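Local coordinates for protein endonuclease V isoform X2 (Ciona intestinalis, PDB 6OZI) that probably cleaves inosine-containing nucleic acids, favouring RNA, in a metal-ion-dependent hydrolysis, at residues 40-44 and 232-237. The protein carries 1 engineered substitution. Sequence-based numbering, arbitrary orientation.
Engineered in segment 232-237: Asn233 (natural residue Asp). With nucleotides of chain C.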
# COMPACT_ATOMS: atom_id res chain seq x y z
N GLY A 40 10.88 0.73 19.37
CA GLY A 40 9.78 0.09 18.69
C GLY A 40 10.13 -1.35 18.39
O GLY A 40 11.30 -1.74 18.37
N PHE A 41 9.09 -2.16 18.17
CA PHE A 41 9.28 -3.56 17.84
C PHE A 41 8.06 -4.04 17.08
O PHE A 41 6.93 -3.68 17.44
CB PHE A 41 9.49 -4.42 19.09
CG PHE A 41 9.30 -5.89 18.84
CD1 PHE A 41 10.35 -6.67 18.37
CD2 PHE A 41 8.07 -6.50 19.07
CE1 PHE A 41 10.18 -8.02 18.14
CE2 PHE A 41 7.90 -7.86 18.84
CZ PHE A 41 8.95 -8.62 18.38
N ASP A 42 8.28 -4.84 16.05
CA ASP A 42 7.15 -5.38 15.31
C ASP A 42 7.58 -6.67 14.61
O ASP A 42 8.76 -7.02 14.57
CB ASP A 42 6.62 -4.37 14.30
CG ASP A 42 5.17 -4.57 13.99
OD1 ASP A 42 4.53 -5.46 14.60
OD2 ASP A 42 4.65 -3.81 13.14
N VAL A 43 6.58 -7.38 14.08
CA VAL A 43 6.78 -8.63 13.36
C VAL A 43 5.97 -8.59 12.07
O VAL A 43 4.78 -8.27 12.09
CB VAL A 43 6.36 -9.86 14.20
CG1 VAL A 43 6.54 -11.12 13.40
CG2 VAL A 43 7.21 -9.94 15.47
N SER A 44 6.63 -8.90 10.96
CA SER A 44 6.00 -9.12 9.67
C SER A 44 6.01 -10.62 9.39
O SER A 44 6.92 -11.34 9.81
CB SER A 44 6.76 -8.37 8.58
OG SER A 44 6.18 -8.57 7.30
N ALA A 232 9.36 0.37 13.01
CA ALA A 232 9.48 -1.08 13.21
C ALA A 232 8.61 -1.85 12.22
O ALA A 232 9.06 -2.85 11.62
CB ALA A 232 9.12 -1.45 14.65
N ASN A 233 7.37 -1.39 12.02
CA ASN A 233 6.48 -2.03 11.06
C ASN A 233 7.05 -1.95 9.64
O ASN A 233 7.09 -2.96 8.92
CB ASN A 233 5.10 -1.38 11.15
CG ASN A 233 4.11 -1.92 10.13
OD1 ASN A 233 3.67 -1.21 9.23
ND2 ASN A 233 3.75 -3.20 10.27
N LYS A 234 7.55 -0.78 9.25
CA LYS A 234 8.05 -0.62 7.89
C LYS A 234 9.24 -1.55 7.63
O LYS A 234 9.22 -2.33 6.68
CB LYS A 234 8.43 0.83 7.61
CG LYS A 234 9.07 0.99 6.23
CD LYS A 234 9.41 2.45 5.87
CE LYS A 234 10.37 3.09 6.84
NZ LYS A 234 10.58 4.52 6.49
N TRP A 235 10.28 -1.49 8.47
CA TRP A 235 11.49 -2.25 8.17
C TRP A 235 11.24 -3.75 8.27
O TRP A 235 11.79 -4.52 7.47
CB TRP A 235 12.64 -1.82 9.08
CG TRP A 235 12.97 -0.33 9.05
CD1 TRP A 235 13.01 0.51 10.12
CD2 TRP A 235 13.27 0.48 7.90
NE1 TRP A 235 13.34 1.78 9.71
CE2 TRP A 235 13.49 1.79 8.36
CE3 TRP A 235 13.37 0.22 6.53
CZ2 TRP A 235 13.82 2.84 7.50
CZ3 TRP A 235 13.70 1.26 5.67
CH2 TRP A 235 13.92 2.55 6.16
N SER A 236 10.43 -4.19 9.24
CA SER A 236 10.11 -5.62 9.29
C SER A 236 9.44 -6.07 8.00
O SER A 236 9.82 -7.10 7.41
CB SER A 236 9.23 -5.93 10.50
OG SER A 236 7.95 -5.35 10.37
N ARG A 237 8.46 -5.29 7.51
CA ARG A 237 7.73 -5.67 6.30
C ARG A 237 8.65 -5.68 5.08
O ARG A 237 8.62 -6.62 4.26
CB ARG A 237 6.58 -4.70 6.03
CG ARG A 237 5.78 -5.07 4.79
CD ARG A 237 4.81 -3.97 4.35
NE ARG A 237 3.98 -3.43 5.41
CZ ARG A 237 4.09 -2.17 5.85
NH1 ARG A 237 4.99 -1.35 5.30
NH2 ARG A 237 3.30 -1.72 6.82
P DT C 7 0.82 -4.51 13.24
OP1 DT C 7 2.12 -3.81 13.30
OP2 DT C 7 -0.40 -3.73 12.96
O5' DT C 7 0.89 -5.70 12.18
C5' DT C 7 2.00 -6.60 12.15
C4' DT C 7 1.80 -7.63 11.06
O4' DT C 7 0.46 -8.20 11.19
C3' DT C 7 1.89 -7.08 9.63
O3' DT C 7 2.48 -8.03 8.78
C2' DT C 7 0.44 -6.85 9.27
C1' DT C 7 -0.25 -8.01 9.98
N1 DT C 7 -1.68 -7.73 10.26
C2 DT C 7 -2.64 -8.51 9.65
O2 DT C 7 -2.36 -9.45 8.93
N3 DT C 7 -3.93 -8.16 9.93
C4 DT C 7 -4.36 -7.11 10.73
O4 DT C 7 -5.55 -6.86 10.91
C5 DT C 7 -3.31 -6.31 11.33
C7 DT C 7 -3.65 -5.15 12.21
C6 DT C 7 -2.03 -6.65 11.06
P DA C 8 2.67 -7.72 7.21
OP1 DA C 8 3.84 -8.49 6.76
OP2 DA C 8 2.63 -6.26 6.99
O5' DA C 8 1.37 -8.38 6.54
C5' DA C 8 1.17 -9.79 6.61
C4' DA C 8 0.33 -10.30 5.44
O4' DA C 8 -1.07 -10.05 5.68
C3' DA C 8 0.63 -9.68 4.09
O3' DA C 8 0.36 -10.63 3.08
C2' DA C 8 -0.35 -8.51 4.03
C1' DA C 8 -1.54 -9.04 4.82
N9 DA C 8 -2.20 -8.03 5.65
C8 DA C 8 -1.61 -7.11 6.46
N7 DA C 8 -2.47 -6.35 7.11
C5 DA C 8 -3.70 -6.82 6.70
C6 DA C 8 -5.03 -6.44 7.01
N6 DA C 8 -5.34 -5.44 7.86
N1 DA C 8 -6.03 -7.12 6.42
C2 DA C 8 -5.72 -8.11 5.57
N3 DA C 8 -4.52 -8.55 5.20
C4 DA C 8 -3.55 -7.86 5.80
O HOH W 1 5.35 -5.52 10.44
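Asp42 OD2 accepts a hydrogen bond from Asn233 ND2 at 3.1 Å, and OP1 of DT7 in chain C lies close to the same oxygen. Asn233 is engineered and replaces a natural aspartate. The contact belongs to the RNase H-like fold of endonuclease V. Strand 37-45, between strands 52-61 and 112-116 of the mixed sheet, packs against helix 227-243. The two segments run roughly the same way, 36° apart, with axes 7.0 Å from each other at closest approach.

The side chains of Asp42 and Asn233 run alongside each other in the same direction. Their carboxylate and amide planes are turned 38° apart. The amide donor meets OD2 nearly along its C-O axis, while OD2 sits somewhat out of the amide plane. Asp42 CG stands anti to the backbone N (chi1 -153°), and OD1 takes a weak bond from Val43 N. This second bond may limit rotation of the carboxylate. Asp116 brings another carboxylate close to OD1. Asp42 and Asp116, beside the backbone phosphate of the bound strand, are consistent with the metal-dependent active site of this family.

Water 1 joins the two segments. It is 2.6 Å from Ser236 OG, accepts a weak bond from Asn233 ND2 and gives a weak one to Val43 O. Ala232 CB rests on the strand backbone, 3.6 Å from Phe41 N. Phe41 itself turns to the other side of the sheet, where its ring meets Phe94 edge-to-face.

The next phosphate is met by both segments. Ser44 OG donates to OP1 of DA8 in chain C, though the modelled 2.4 Å is doubtfully short. The Arg237 chain bends at chi3, and its guanidinium presents an edge to this phosphate, with NE 3.5 Å from DA8 OP2.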